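Local coordinates for isomaltose glucohydrolase (Kribbella flavida, PDB 5Z3E), which hydrolyses the alpha-1,6-glucosidic linkage of isomaltose from its non-reducing end, releasing beta-D-glucose and D-glucose, at residues 336-340 against 391-397; 315-321 against 342-346; 75-80 against 381-387; 250-255 against 283-288. The protein carries 1 engineered substitution. All blocks are in the same frame, centred on the assembly; numbering follows the deposited sequence.

Interaction 1: residues 336-340 against 391-397; sequences ALRHL and LADELGL
The carbonyl oxygen of Ala392, a residue lying beside Leu340, is held by two backbone N-H groups as helix 382-394 stops: Leu397 N binds Ala392 O at 2.9 Å, and Leu395 N adds a weak bond. With Gly396 N bonded to Asp393 O, this is a Schellman motif, and Gly396 is its positive-phi C' residue. The turn brings Leu395 and Leu397 round to face helix 333-344, so the contact joins the end of one helix to the flank of another within the mainly helical (alpha/alpha)6-barrel fold of family 15. Nothing polar bridges the two segments; leucine and alanine methyls do the work. Leu395 splits its branches, CD2 resting on Ala336 CB at 3.9 Å and CD1 reaching both Leu337 CD2 and Leu340 CD2. One turn earlier, Leu391 and Leu340 run antiparallel alongside one another, with Leu391 CD2 lying 3.9 Å from Leu340 CD1. Helix 32-52 adds Leu38 against Leu340 and Leu35 against Leu397. Leu340 carries its CG anti to the backbone N (chi1 -175°), which sends the isobutyl end out across the interface. There it meets Leu397 tip to tip, in a tight methyl contact of 3.5 Å between Leu340 CD2 and Leu397 CD1.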
loop_
_atom_site.group_PDB
_atom_site.type_symbol
_atom_site.label_atom_id
_atom_site.label_comp_id
_atom_site.label_asym_id
_atom_site.label_seq_id
_atom_site.Cartn_x
_atom_site.Cartn_y
_atom_site.Cartn_z
ATOM N N ALA A 336 -14.346 1.863 -13.255
ATOM C CA ALA A 336 -13.436 0.822 -12.795
ATOM C C ALA A 336 -12.887 0.029 -13.972
ATOM O O ALA A 336 -11.671 -0.223 -14.064
ATOM C CB ALA A 336 -14.129 -0.082 -11.808
ATOM N N LEU A 337 -13.773 -0.372 -14.887
ATOM C CA LEU A 337 -13.376 -1.155 -16.039
ATOM C C LEU A 337 -12.422 -0.376 -16.942
ATOM O O LEU A 337 -11.498 -0.961 -17.491
ATOM C CB LEU A 337 -14.602 -1.603 -16.844
ATOM C CG LEU A 337 -15.395 -2.734 -16.185
ATOM C CD1 LEU A 337 -16.763 -2.838 -16.835
ATOM C CD2 LEU A 337 -14.631 -4.054 -16.330
ATOM N N ARG A 338 -12.648 0.923 -17.111
ATOM C CA ARG A 338 -11.748 1.698 -17.945
ATOM C C ARG A 338 -10.327 1.644 -17.400
ATOM O O ARG A 338 -9.355 1.538 -18.151
ATOM C CB ARG A 338 -12.238 3.127 -18.073
ATOM C CG ARG A 338 -11.357 3.995 -18.955
ATOM C CD ARG A 338 -11.988 5.316 -19.364
ATOM N NE ARG A 338 -12.165 6.214 -18.236
ATOM C CZ ARG A 338 -11.260 7.098 -17.807
ATOM N NH1 ARG A 338 -11.536 7.874 -16.788
ATOM N NH2 ARG A 338 -10.085 7.240 -18.422
ATOM N N HIS A 339 -10.197 1.736 -16.080
ATOM C CA HIS A 339 -8.881 1.646 -15.466
ATOM C C HIS A 339 -8.289 0.250 -15.539
ATOM O O HIS A 339 -7.096 0.108 -15.755
ATOM C CB HIS A 339 -8.947 2.225 -14.031
ATOM C CG HIS A 339 -9.162 3.709 -14.040
ATOM N ND1 HIS A 339 -10.413 4.301 -14.157
ATOM C CD2 HIS A 339 -8.269 4.733 -14.081
ATOM C CE1 HIS A 339 -10.261 5.617 -14.228
ATOM N NE2 HIS A 339 -8.980 5.901 -14.193
ATOM N N LEU A 340 -9.113 -0.777 -15.384
ATOM C CA LEU A 340 -8.652 -2.143 -15.562
ATOM C C LEU A 340 -8.101 -2.353 -16.975
ATOM O O LEU A 340 -7.048 -2.968 -17.160
ATOM C CB LEU A 340 -9.754 -3.131 -15.253
ATOM C CG LEU A 340 -9.350 -4.586 -15.286
ATOM C CD1 LEU A 340 -8.459 -4.914 -14.094
ATOM C CD2 LEU A 340 -10.571 -5.506 -15.324
ATOM N N LEU A 391 -8.265 -5.485 -8.234
ATOM C CA LEU A 391 -9.280 -4.832 -9.044
ATOM C C LEU A 391 -10.070 -5.866 -9.880
ATOM O O LEU A 391 -11.295 -5.786 -9.996
ATOM C CB LEU A 391 -8.644 -3.768 -9.931
ATOM C CG LEU A 391 -9.616 -3.027 -10.858
ATOM C CD1 LEU A 391 -10.802 -2.470 -10.119
ATOM C CD2 LEU A 391 -8.863 -1.947 -11.620
ATOM N N ALA A 392 -9.365 -6.827 -10.444
ATOM C CA ALA A 392 -10.028 -7.893 -11.203
ATOM C C ALA A 392 -11.036 -8.610 -10.309
ATOM O O ALA A 392 -12.146 -8.898 -10.726
ATOM C CB ALA A 392 -9.024 -8.851 -11.772
ATOM N N ASP A 393 -10.642 -8.910 -9.063
ATOM C CA ASP A 393 -11.547 -9.577 -8.154
ATOM C C ASP A 393 -12.753 -8.700 -7.810
ATOM O O ASP A 393 -13.883 -9.193 -7.744
ATOM C CB ASP A 393 -10.791 -9.947 -6.866
ATOM C CG ASP A 393 -11.625 -10.759 -5.945
ATOM O OD1 ASP A 393 -12.217 -11.771 -6.408
ATOM O OD2 ASP A 393 -11.674 -10.400 -4.756
ATOM N N GLU A 394 -12.525 -7.421 -7.579
ATOM C CA GLU A 394 -13.639 -6.499 -7.302
ATOM C C GLU A 394 -14.661 -6.510 -8.443
ATOM O O GLU A 394 -15.855 -6.299 -8.201
ATOM C CB GLU A 394 -13.093 -5.101 -7.115
ATOM C CG GLU A 394 -12.501 -4.862 -5.831
ATOM C CD GLU A 394 -13.554 -4.831 -4.695
ATOM O OE1 GLU A 394 -14.366 -3.913 -4.610
ATOM O OE2 GLU A 394 -13.471 -5.740 -3.916
ATOM N N LEU A 395 -14.180 -6.705 -9.657
ATOM C CA LEU A 395 -15.038 -6.701 -10.842
ATOM C C LEU A 395 -15.507 -8.093 -11.188
ATOM O O LEU A 395 -16.158 -8.262 -12.234
ATOM C CB LEU A 395 -14.270 -6.039 -11.993
ATOM C CG LEU A 395 -14.097 -4.514 -11.803
ATOM C CD1 LEU A 395 -13.063 -3.981 -12.782
ATOM C CD2 LEU A 395 -15.426 -3.792 -11.939
ATOM N N GLY A 396 -15.267 -9.101 -10.336
ATOM C CA GLY A 396 -15.827 -10.431 -10.482
ATOM C C GLY A 396 -15.140 -11.247 -11.528
ATOM O O GLY A 396 -15.748 -12.233 -12.010
ATOM N N LEU A 397 -13.896 -10.934 -11.847
ATOM C CA LEU A 397 -13.206 -11.475 -12.961
ATOM C C LEU A 397 -12.174 -12.474 -12.664
ATOM O O LEU A 397 -11.532 -12.946 -13.614
ATOM C CB LEU A 397 -12.579 -10.401 -13.804
ATOM C CG LEU A 397 -13.507 -9.273 -14.229
ATOM C CD1 LEU A 397 -12.721 -8.227 -14.967
ATOM C CD2 LEU A 397 -14.653 -9.794 -15.091
#

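Interaction 2: residues 315-321 against 342-346; sequences QWILLSA and WIADQ
Ile317 opens helix 317-329 and Ile343 lies in the last part of helix 333-344; their CA atoms, 5.8 Å apart, are the nearest CA pair of the two segments. Strand residues 315-316 lead into the first helix, with Trp316 as its N-cap residue. The Trp342 indole touches both strand residue Gln315 and helix residues Ile317 and Ser320. Its CG stands anti to the backbone N (chi1 -177°), which carries the indole across. Gln315 CB approaches Trp342 CH2 to 3.7 Å, while Ile317 crosses the indole at about a right angle and brings CD1 to 4.0 Å from Trp342 CZ3. Ser320 OG comes within 3.4 Å of Trp342 CZ3, but its polar partners are Gly300 O and Val302 N. Gln346 folds back so that NE2 lies above a Trp342 face, toward the rim, and bonds Trp342 O at 2.9 Å (N-H...O 147°). Its OE1 is taken by His359, as Gln315 OE1 is by His360 N. The isoleucines meet through Ile317 CG2 and Ile343 CG2, 3.7 Å apart, and Ile343 CD1 reaches Ala321 CB at 3.6 Å. The start of one helix thus packs on the end of the next, as in a helical hairpin. Trp316, pointing away from 342-346, has its side chain about 4 Å (nearest atoms) from that of Ala355, an engineered residue at the inferred proton-acceptor position.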
loop_
_atom_site.group_PDB
_atom_site.type_symbol
_atom_site.label_atom_id
_atom_site.label_comp_id
_atom_site.label_asym_id
_atom_site.label_seq_id
_atom_site.Cartn_x
_atom_site.Cartn_y
_atom_site.Cartn_z
ATOM N N GLN A 315 2.988 7.250 -15.381
ATOM C CA GLN A 315 1.666 6.764 -15.001
ATOM C C GLN A 315 1.812 5.415 -14.319
ATOM O O GLN A 315 2.385 4.492 -14.899
ATOM C CB GLN A 315 0.801 6.625 -16.257
ATOM C CG GLN A 315 0.561 7.942 -16.961
ATOM C CD GLN A 315 0.136 7.727 -18.405
ATOM O OE1 GLN A 315 0.930 7.203 -19.188
ATOM N NE2 GLN A 315 -1.072 8.129 -18.768
ATOM N N TRP A 316 1.301 5.314 -13.088
ATOM C CA TRP A 316 1.561 4.150 -12.245
ATOM C C TRP A 316 0.411 3.166 -12.272
ATOM O O TRP A 316 -0.739 3.482 -11.923
ATOM C CB TRP A 316 1.831 4.615 -10.813
ATOM C CG TRP A 316 3.226 5.169 -10.667
ATOM C CD1 TRP A 316 3.775 6.281 -11.246
ATOM C CD2 TRP A 316 4.273 4.568 -9.899
ATOM N NE1 TRP A 316 5.098 6.391 -10.889
ATOM C CE2 TRP A 316 5.420 5.357 -10.062
ATOM C CE3 TRP A 316 4.329 3.447 -9.069
ATOM C CZ2 TRP A 316 6.607 5.064 -9.417
ATOM C CZ3 TRP A 316 5.507 3.150 -8.445
ATOM C CH2 TRP A 316 6.636 3.963 -8.609
ATOM N N ILE A 317 0.726 1.914 -12.620
ATOM C CA ILE A 317 -0.253 0.849 -12.688
ATOM C C ILE A 317 -0.994 0.716 -11.354
ATOM O O ILE A 317 -2.222 0.588 -11.317
ATOM C CB ILE A 317 0.383 -0.481 -13.122
ATOM C CG1 ILE A 317 0.629 -0.530 -14.648
ATOM C CG2 ILE A 317 -0.476 -1.659 -12.721
ATOM C CD1 ILE A 317 1.577 0.486 -15.202
ATOM N N LEU A 318 -0.247 0.723 -10.238
ATOM C CA LEU A 318 -0.870 0.473 -8.944
ATOM C C LEU A 318 -1.856 1.576 -8.587
ATOM O O LEU A 318 -2.824 1.324 -7.878
ATOM C CB LEU A 318 0.212 0.249 -7.873
ATOM C CG LEU A 318 1.046 1.446 -7.458
ATOM C CD1 LEU A 318 0.382 2.203 -6.316
ATOM C CD2 LEU A 318 2.439 1.031 -7.060
ATOM N N LEU A 319 -1.599 2.804 -9.045
ATOM C CA LEU A 319 -2.476 3.920 -8.756
ATOM C C LEU A 319 -3.719 3.899 -9.649
ATOM O O LEU A 319 -4.805 4.245 -9.179
ATOM C CB LEU A 319 -1.757 5.247 -8.848
ATOM C CG LEU A 319 -0.671 5.483 -7.796
ATOM C CD1 LEU A 319 -0.030 6.828 -8.011
ATOM C CD2 LEU A 319 -1.243 5.366 -6.375
ATOM N N SER A 320 -3.575 3.496 -10.911
ATOM C CA SER A 320 -4.761 3.260 -11.735
ATOM C C SER A 320 -5.627 2.154 -11.152
ATOM O O SER A 320 -6.848 2.247 -11.157
ATOM C CB SER A 320 -4.332 2.942 -13.155
ATOM O OG SER A 320 -3.748 4.070 -13.751
ATOM N N ALA A 321 -4.990 1.117 -10.612
ATOM C CA ALA A 321 -5.736 0.034 -10.002
ATOM C C ALA A 321 -6.444 0.514 -8.747
ATOM O O ALA A 321 -7.590 0.153 -8.493
ATOM C CB ALA A 321 -4.808 -1.114 -9.659
ATOM N N TRP A 342 -6.921 -0.080 -19.032
ATOM C CA TRP A 342 -5.661 0.662 -19.179
ATOM C C TRP A 342 -4.489 -0.122 -18.603
ATOM O O TRP A 342 -3.434 -0.244 -19.228
ATOM C CB TRP A 342 -5.742 2.054 -18.525
ATOM C CG TRP A 342 -4.480 2.848 -18.724
ATOM C CD1 TRP A 342 -4.185 3.639 -19.799
ATOM C CD2 TRP A 342 -3.324 2.880 -17.885
ATOM N NE1 TRP A 342 -2.944 4.169 -19.675
ATOM C CE2 TRP A 342 -2.377 3.718 -18.507
ATOM C CE3 TRP A 342 -2.997 2.287 -16.658
ATOM C CZ2 TRP A 342 -1.118 3.961 -17.959
ATOM C CZ3 TRP A 342 -1.768 2.552 -16.114
ATOM C CH2 TRP A 342 -0.827 3.376 -16.762
ATOM N N ILE A 343 -4.673 -0.691 -17.414
ATOM C CA ILE A 343 -3.615 -1.483 -16.809
ATOM C C ILE A 343 -3.236 -2.656 -17.716
ATOM O O ILE A 343 -2.062 -2.926 -17.949
ATOM C CB ILE A 343 -4.039 -2.025 -15.443
ATOM C CG1 ILE A 343 -4.216 -0.856 -14.464
ATOM C CG2 ILE A 343 -3.033 -3.057 -14.957
ATOM C CD1 ILE A 343 -5.039 -1.250 -13.265
ATOM N N ALA A 344 -4.228 -3.386 -18.231
ATOM C CA ALA A 344 -3.952 -4.554 -19.051
ATOM C C ALA A 344 -3.140 -4.159 -20.281
ATOM O O ALA A 344 -2.305 -4.940 -20.747
ATOM C CB ALA A 344 -5.232 -5.255 -19.433
ATOM N N ASP A 345 -3.390 -2.970 -20.819
ATOM C CA ASP A 345 -2.666 -2.490 -21.988
ATOM C C ASP A 345 -1.204 -2.170 -21.678
ATOM O O ASP A 345 -0.436 -1.922 -22.629
ATOM C CB ASP A 345 -3.367 -1.258 -22.552
ATOM C CG ASP A 345 -4.686 -1.579 -23.226
ATOM O OD1 ASP A 345 -4.949 -2.762 -23.563
ATOM O OD2 ASP A 345 -5.466 -0.618 -23.476
ATOM N N GLN A 346 -0.802 -2.184 -20.404
ATOM C CA GLN A 346 0.595 -1.918 -20.054
ATOM C C GLN A 346 1.398 -3.188 -19.854
ATOM O O GLN A 346 2.593 -3.137 -19.612
ATOM C CB GLN A 346 0.699 -1.039 -18.804
ATOM C CG GLN A 346 -0.235 0.170 -18.849
ATOM C CD GLN A 346 -0.207 0.899 -20.156
ATOM O OE1 GLN A 346 0.840 1.084 -20.754
ATOM N NE2 GLN A 346 -1.381 1.308 -20.627
#

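Interaction 3: residues 75-80 against 381-387; sequences RDGSFT and LLWSHGM
Among the aromatic contacts, Trp383 is a knob set in a hole formed by Arg75, Asp76, Phe79 and Thr80. Phe79 lies alongside it, pointing the same way; the Phe79 ring and the Trp383 five-membered ring are nearly parallel (10°), yet slid so far that they barely overlap. Arg75 makes a CH-pi contact, its CG 4.0 Å from the centroid of the Trp383 six-membered ring, over one face of the indole. A Met-aromatic contact follows, with Met387 SD oblique to the Phe79 ring, 4.1 Å from its centroid.

Across the contact one water makes the polar link, donating to Asp76 OD2 (2.7 Å) and accepting from Trp383 N (2.8 Å). Within helix 74-87, Thr80 OG1 donates to Asp76 O at 2.7 Å, from above the carbonyl plane.

Backbone packing is close at Gly386, whose CA sits 4.1 Å from Thr80 CA; the helix segments cross at 30°.

Arg75 NH2 also pairs with Asp151 OD2, outside the two segments; the Arg75 side chain is about 5 Å (nearest atoms) from that of Glu198, the inferred proton donor. Arg75 and Asp76 both bond one glycerol hydroxyl, probably from the crystallisation liquor. Held at both ends, by indole and Asp151, Arg75 probably helps line the sugar pocket.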
loop_
_atom_site.group_PDB
_atom_site.type_symbol
_atom_site.label_atom_id
_atom_site.label_comp_id
_atom_site.label_asym_id
_atom_site.label_seq_id
_atom_site.Cartn_x
_atom_site.Cartn_y
_atom_site.Cartn_z
ATOM N N ARG A 75 4.572 -2.406 2.544
ATOM C CA ARG A 75 3.546 -1.786 1.696
ATOM C C ARG A 75 3.286 -2.654 0.468
ATOM O O ARG A 75 2.194 -3.183 0.266
ATOM C CB ARG A 75 3.977 -0.370 1.334
ATOM C CG ARG A 75 3.167 0.288 0.242
ATOM C CD ARG A 75 3.545 1.741 0.060
ATOM N NE ARG A 75 4.914 1.894 -0.350
ATOM C CZ ARG A 75 5.908 2.376 0.403
ATOM N NH1 ARG A 75 7.132 2.353 -0.076
ATOM N NH2 ARG A 75 5.659 2.892 1.585
ATOM N N ASP A 76 4.325 -2.831 -0.353
ATOM C CA ASP A 76 4.162 -3.632 -1.559
ATOM C C ASP A 76 3.673 -5.023 -1.197
ATOM O O ASP A 76 2.805 -5.599 -1.848
ATOM C CB ASP A 76 5.481 -3.786 -2.314
ATOM C CG ASP A 76 6.066 -2.489 -2.830
ATOM O OD1 ASP A 76 6.172 -1.553 -2.012
ATOM O OD2 ASP A 76 6.429 -2.437 -4.033
ATOM N N GLY A 77 4.288 -5.609 -0.166
ATOM C CA GLY A 77 3.999 -6.985 0.172
ATOM C C GLY A 77 2.587 -7.210 0.666
ATOM O O GLY A 77 1.983 -8.237 0.366
ATOM N N SER A 78 2.052 -6.256 1.422
ATOM C CA SER A 78 0.713 -6.393 1.960
ATOM C C SER A 78 -0.362 -6.320 0.871
ATOM O O SER A 78 -1.301 -7.110 0.863
ATOM C CB SER A 78 0.458 -5.329 3.020
ATOM O OG SER A 78 1.248 -5.548 4.174
ATOM N N PHE A 79 -0.216 -5.377 -0.069
ATOM C CA PHE A 79 -1.151 -5.350 -1.186
ATOM C C PHE A 79 -0.989 -6.578 -2.076
ATOM O O PHE A 79 -1.968 -7.117 -2.580
ATOM C CB PHE A 79 -1.016 -4.062 -1.996
ATOM C CG PHE A 79 -1.689 -2.877 -1.378
ATOM C CD1 PHE A 79 -3.073 -2.790 -1.311
ATOM C CD2 PHE A 79 -0.953 -1.786 -0.948
ATOM C CE1 PHE A 79 -3.694 -1.672 -0.777
ATOM C CE2 PHE A 79 -1.577 -0.652 -0.482
ATOM C CZ PHE A 79 -2.951 -0.617 -0.352
ATOM N N THR A 80 0.251 -7.020 -2.290
ATOM C CA THR A 80 0.502 -8.240 -3.029
ATOM C C THR A 80 -0.208 -9.406 -2.369
ATOM O O THR A 80 -0.904 -10.193 -3.020
ATOM C CB THR A 80 2.019 -8.485 -3.186
ATOM O OG1 THR A 80 2.612 -7.402 -3.913
ATOM C CG2 THR A 80 2.326 -9.750 -3.926
ATOM N N LEU A 381 6.780 -5.296 -11.394
ATOM C CA LEU A 381 6.645 -4.835 -10.021
ATOM C C LEU A 381 5.558 -5.706 -9.387
ATOM O O LEU A 381 4.428 -5.720 -9.852
ATOM C CB LEU A 381 6.219 -3.365 -9.982
ATOM C CG LEU A 381 6.211 -2.801 -8.563
ATOM C CD1 LEU A 381 7.613 -2.546 -8.059
ATOM C CD2 LEU A 381 5.361 -1.542 -8.455
ATOM N N LEU A 382 5.902 -6.458 -8.336
ATOM C CA LEU A 382 4.903 -7.373 -7.790
ATOM C C LEU A 382 3.639 -6.653 -7.339
ATOM O O LEU A 382 2.542 -7.135 -7.548
ATOM C CB LEU A 382 5.469 -8.273 -6.693
ATOM C CG LEU A 382 6.096 -9.587 -7.159
ATOM C CD1 LEU A 382 7.361 -9.366 -7.956
ATOM C CD2 LEU A 382 6.354 -10.501 -5.997
ATOM N N TRP A 383 3.802 -5.467 -6.749
ATOM C CA TRP A 383 2.667 -4.675 -6.297
ATOM C C TRP A 383 1.724 -4.342 -7.466
ATOM O O TRP A 383 0.509 -4.343 -7.314
ATOM C CB TRP A 383 3.193 -3.435 -5.576
ATOM C CG TRP A 383 2.171 -2.573 -4.870
ATOM C CD1 TRP A 383 0.849 -2.819 -4.686
ATOM C CD2 TRP A 383 2.438 -1.292 -4.276
ATOM N NE1 TRP A 383 0.269 -1.757 -4.021
ATOM C CE2 TRP A 383 1.226 -0.805 -3.758
ATOM C CE3 TRP A 383 3.582 -0.492 -4.161
ATOM C CZ2 TRP A 383 1.116 0.439 -3.164
ATOM C CZ3 TRP A 383 3.454 0.764 -3.583
ATOM C CH2 TRP A 383 2.233 1.214 -3.110
ATOM N N SER A 384 2.267 -4.094 -8.658
ATOM C CA SER A 384 1.395 -3.890 -9.823
ATOM C C SER A 384 0.482 -5.091 -10.046
ATOM O O SER A 384 -0.716 -4.934 -10.285
ATOM C CB SER A 384 2.209 -3.647 -11.089
ATOM O OG SER A 384 2.850 -2.405 -11.050
ATOM N N HIS A 385 1.069 -6.280 -10.006
ATOM C CA HIS A 385 0.311 -7.501 -10.150
ATOM C C HIS A 385 -0.677 -7.741 -9.022
ATOM O O HIS A 385 -1.796 -8.196 -9.249
ATOM C CB HIS A 385 1.263 -8.687 -10.336
ATOM C CG HIS A 385 1.951 -8.671 -11.672
ATOM N ND1 HIS A 385 1.309 -9.100 -12.819
ATOM C CD2 HIS A 385 3.167 -8.227 -12.068
ATOM C CE1 HIS A 385 2.111 -8.931 -13.843
ATOM N NE2 HIS A 385 3.257 -8.399 -13.433
ATOM N N GLY A 386 -0.257 -7.437 -7.787
ATOM C CA GLY A 386 -1.180 -7.574 -6.680
ATOM C C GLY A 386 -2.395 -6.689 -6.822
ATOM O O GLY A 386 -3.520 -7.121 -6.568
ATOM N N MET A 387 -2.169 -5.442 -7.214
ATOM C CA MET A 387 -3.271 -4.514 -7.393
ATOM C C MET A 387 -4.174 -4.904 -8.559
ATOM O O MET A 387 -5.393 -4.732 -8.497
ATOM C CB MET A 387 -2.780 -3.084 -7.601
ATOM C CG MET A 387 -2.046 -2.479 -6.495
ATOM S SD MET A 387 -3.000 -2.403 -4.906
ATOM C CE MET A 387 -4.201 -1.207 -5.305
HETATM O O HOH W 1 6.224 -4.659 -5.561
#

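Interaction 4: residues 250-255 against 283-288; sequences VVDGHL and DVAAMT
Leu255 and Thr288 cross at a slant, and between them runs the bond that fastens the beta hairpin to the helix: Leu255 N donates to Thr288 OG1 at 2.9 Å and a fairly straight 162°. The hydroxyl in turn donates to Val284 O at 2.7 Å, where it and Thr288 N arrive from opposite faces of the carbonyl plane. Thr288 OG1 points this way because it stands anti to its own carbonyl carbon (chi1 -59°), beside the backbone N. Doubly engaged, the hydroxyl can rotate little. Leu255 meets Val284 at about a right angle, its CG 3.9 Å from Val284 CG1, while Val284 CG2 touches Val250 CG1 more loosely.

Gly253 O, in the type I' turn from Val251 to His254, is aimed at the helix and receives a CA-H...O contact from Val284 CA at 3.4 Å. His254 turns its imidazole back over the hairpin instead: Val251 O sits 3.1 Å above the ring, over its centre, and ND1 bonds Leu255 O at 2.8 Å. That leaves His254 CB to lie against Thr288 OG1.

The two short antiparallel strands follow helix 231-248 and rest on the first turns of helix 283-296. Asp282 OD1 accepts from Val284 N at the helix start, and loop residues Cys271 and Val264 pack on Leu255 and His254 respectively.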
loop_
_atom_site.group_PDB
_atom_site.type_symbol
_atom_site.label_atom_id
_atom_site.label_comp_id
_atom_site.label_asym_id
_atom_site.label_seq_id
_atom_site.Cartn_x
_atom_site.Cartn_y
_atom_site.Cartn_z
ATOM N N VAL A 250 -8.344 18.069 4.710
ATOM C CA VAL A 250 -9.442 18.231 3.768
ATOM C C VAL A 250 -9.489 19.683 3.351
ATOM O O VAL A 250 -9.551 20.575 4.210
ATOM C CB VAL A 250 -10.802 17.821 4.383
ATOM C CG1 VAL A 250 -11.939 18.056 3.399
ATOM C CG2 VAL A 250 -10.784 16.375 4.813
ATOM N N VAL A 251 -9.482 19.948 2.042
ATOM C CA VAL A 251 -9.555 21.289 1.515
ATOM C C VAL A 251 -10.510 21.246 0.329
ATOM O O VAL A 251 -10.424 20.346 -0.486
ATOM C CB VAL A 251 -8.132 21.748 1.010
ATOM C CG1 VAL A 251 -8.170 23.073 0.304
ATOM C CG2 VAL A 251 -7.143 21.712 2.157
ATOM N N ASP A 252 -11.414 22.216 0.242
ATOM C CA ASP A 252 -12.345 22.281 -0.880
ATOM C C ASP A 252 -13.081 20.963 -1.074
ATOM O O ASP A 252 -13.390 20.546 -2.189
ATOM C CB ASP A 252 -11.612 22.720 -2.161
ATOM C CG ASP A 252 -10.955 24.081 -2.031
ATOM O OD1 ASP A 252 -11.487 24.954 -1.312
ATOM O OD2 ASP A 252 -9.879 24.263 -2.624
ATOM N N GLY A 253 -13.376 20.292 0.040
ATOM C CA GLY A 253 -14.154 19.071 0.007
ATOM C C GLY A 253 -13.399 17.788 -0.275
ATOM O O GLY A 253 -14.021 16.728 -0.253
ATOM N N HIS A 254 -12.101 17.862 -0.572
ATOM C CA HIS A 254 -11.333 16.669 -0.898
ATOM C C HIS A 254 -10.188 16.462 0.076
ATOM O O HIS A 254 -9.651 17.415 0.659
ATOM C CB HIS A 254 -10.772 16.704 -2.347
ATOM C CG HIS A 254 -9.921 17.895 -2.655
ATOM N ND1 HIS A 254 -8.599 18.017 -2.273
ATOM C CD2 HIS A 254 -10.204 19.037 -3.332
ATOM C CE1 HIS A 254 -8.115 19.169 -2.701
ATOM N NE2 HIS A 254 -9.068 19.812 -3.331
ATOM N N LEU A 255 -9.761 15.213 0.235
ATOM C CA LEU A 255 -8.516 14.943 0.940
ATOM C C LEU A 255 -7.356 15.612 0.215
ATOM O O LEU A 255 -7.402 15.851 -1.001
ATOM C CB LEU A 255 -8.274 13.435 1.026
ATOM C CG LEU A 255 -9.312 12.640 1.830
ATOM C CD1 LEU A 255 -9.083 11.159 1.653
ATOM C CD2 LEU A 255 -9.266 12.991 3.297
ATOM N N ASP A 283 -19.296 12.446 0.601
ATOM C CA ASP A 283 -18.930 13.535 -0.285
ATOM C C ASP A 283 -17.418 13.700 -0.422
ATOM O O ASP A 283 -16.926 14.013 -1.507
ATOM C CB ASP A 283 -19.535 14.863 0.170
ATOM C CG ASP A 283 -21.044 14.944 0.083
ATOM O OD1 ASP A 283 -21.676 14.076 -0.524
ATOM O OD2 ASP A 283 -21.581 15.921 0.656
ATOM N N VAL A 284 -16.672 13.494 0.668
ATOM C CA VAL A 284 -15.234 13.635 0.596
ATOM C C VAL A 284 -14.619 12.547 -0.276
ATOM O O VAL A 284 -13.648 12.782 -1.002
ATOM C CB VAL A 284 -14.611 13.675 2.000
ATOM C CG1 VAL A 284 -13.086 13.558 1.954
ATOM C CG2 VAL A 284 -15.040 14.963 2.708
ATOM N N ALA A 285 -15.195 11.343 -0.244
ATOM C CA ALA A 285 -14.737 10.288 -1.131
ATOM C C ALA A 285 -14.955 10.677 -2.590
ATOM O O ALA A 285 -14.056 10.548 -3.422
ATOM C CB ALA A 285 -15.429 8.992 -0.799
ATOM N N ALA A 286 -16.164 11.125 -2.914
ATOM C CA ALA A 286 -16.488 11.506 -4.285
ATOM C C ALA A 286 -15.586 12.642 -4.743
ATOM O O ALA A 286 -15.070 12.629 -5.867
ATOM C CB ALA A 286 -17.955 11.879 -4.376
ATOM N N MET A 287 -15.409 13.653 -3.904
ATOM C CA MET A 287 -14.607 14.801 -4.295
ATOM C C MET A 287 -13.147 14.422 -4.453
ATOM O O MET A 287 -12.438 14.970 -5.312
ATOM C CB MET A 287 -14.770 15.924 -3.291
ATOM C CG MET A 287 -16.185 16.570 -3.316
ATOM S SD MET A 287 -16.588 17.468 -4.707
ATOM C CE MET A 287 -15.188 18.257 -4.809
ATOM N N THR A 288 -12.658 13.501 -3.626
ATOM C CA THR A 288 -11.283 13.035 -3.740
ATOM C C THR A 288 -11.060 12.227 -5.005
ATOM O O THR A 288 -10.069 12.435 -5.709
ATOM C CB THR A 288 -10.876 12.231 -2.486
ATOM O OG1 THR A 288 -11.005 13.067 -1.330
ATOM C CG2 THR A 288 -9.444 11.773 -2.563
#

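How the interactions relate
Interactions 1, 2 and 3 form one continuous buried region, while interaction 4 is partly buried and touches none of them. Helix 333-344 serves interactions 1 and 2, and helix 382-394 serves 1 and 3. Interaction 2 meets 3 directly, where Leu318 CD2 packs 3.5 Å from Trp383 CE3 and Ala321 CB lies against Met387 CB; it meets 1 through His339 on Ser320 and, more loosely, Leu391 on Ile343. The chemistry shifts with position. Interaction 1, away from the annotated sites, is purely aliphatic across its segments. Interactions 2 and 3, whose segments border the inferred catalytic positions, are built round Trp342 and Trp383. Interaction 4 alone has a direct hydrogen bond between its segments.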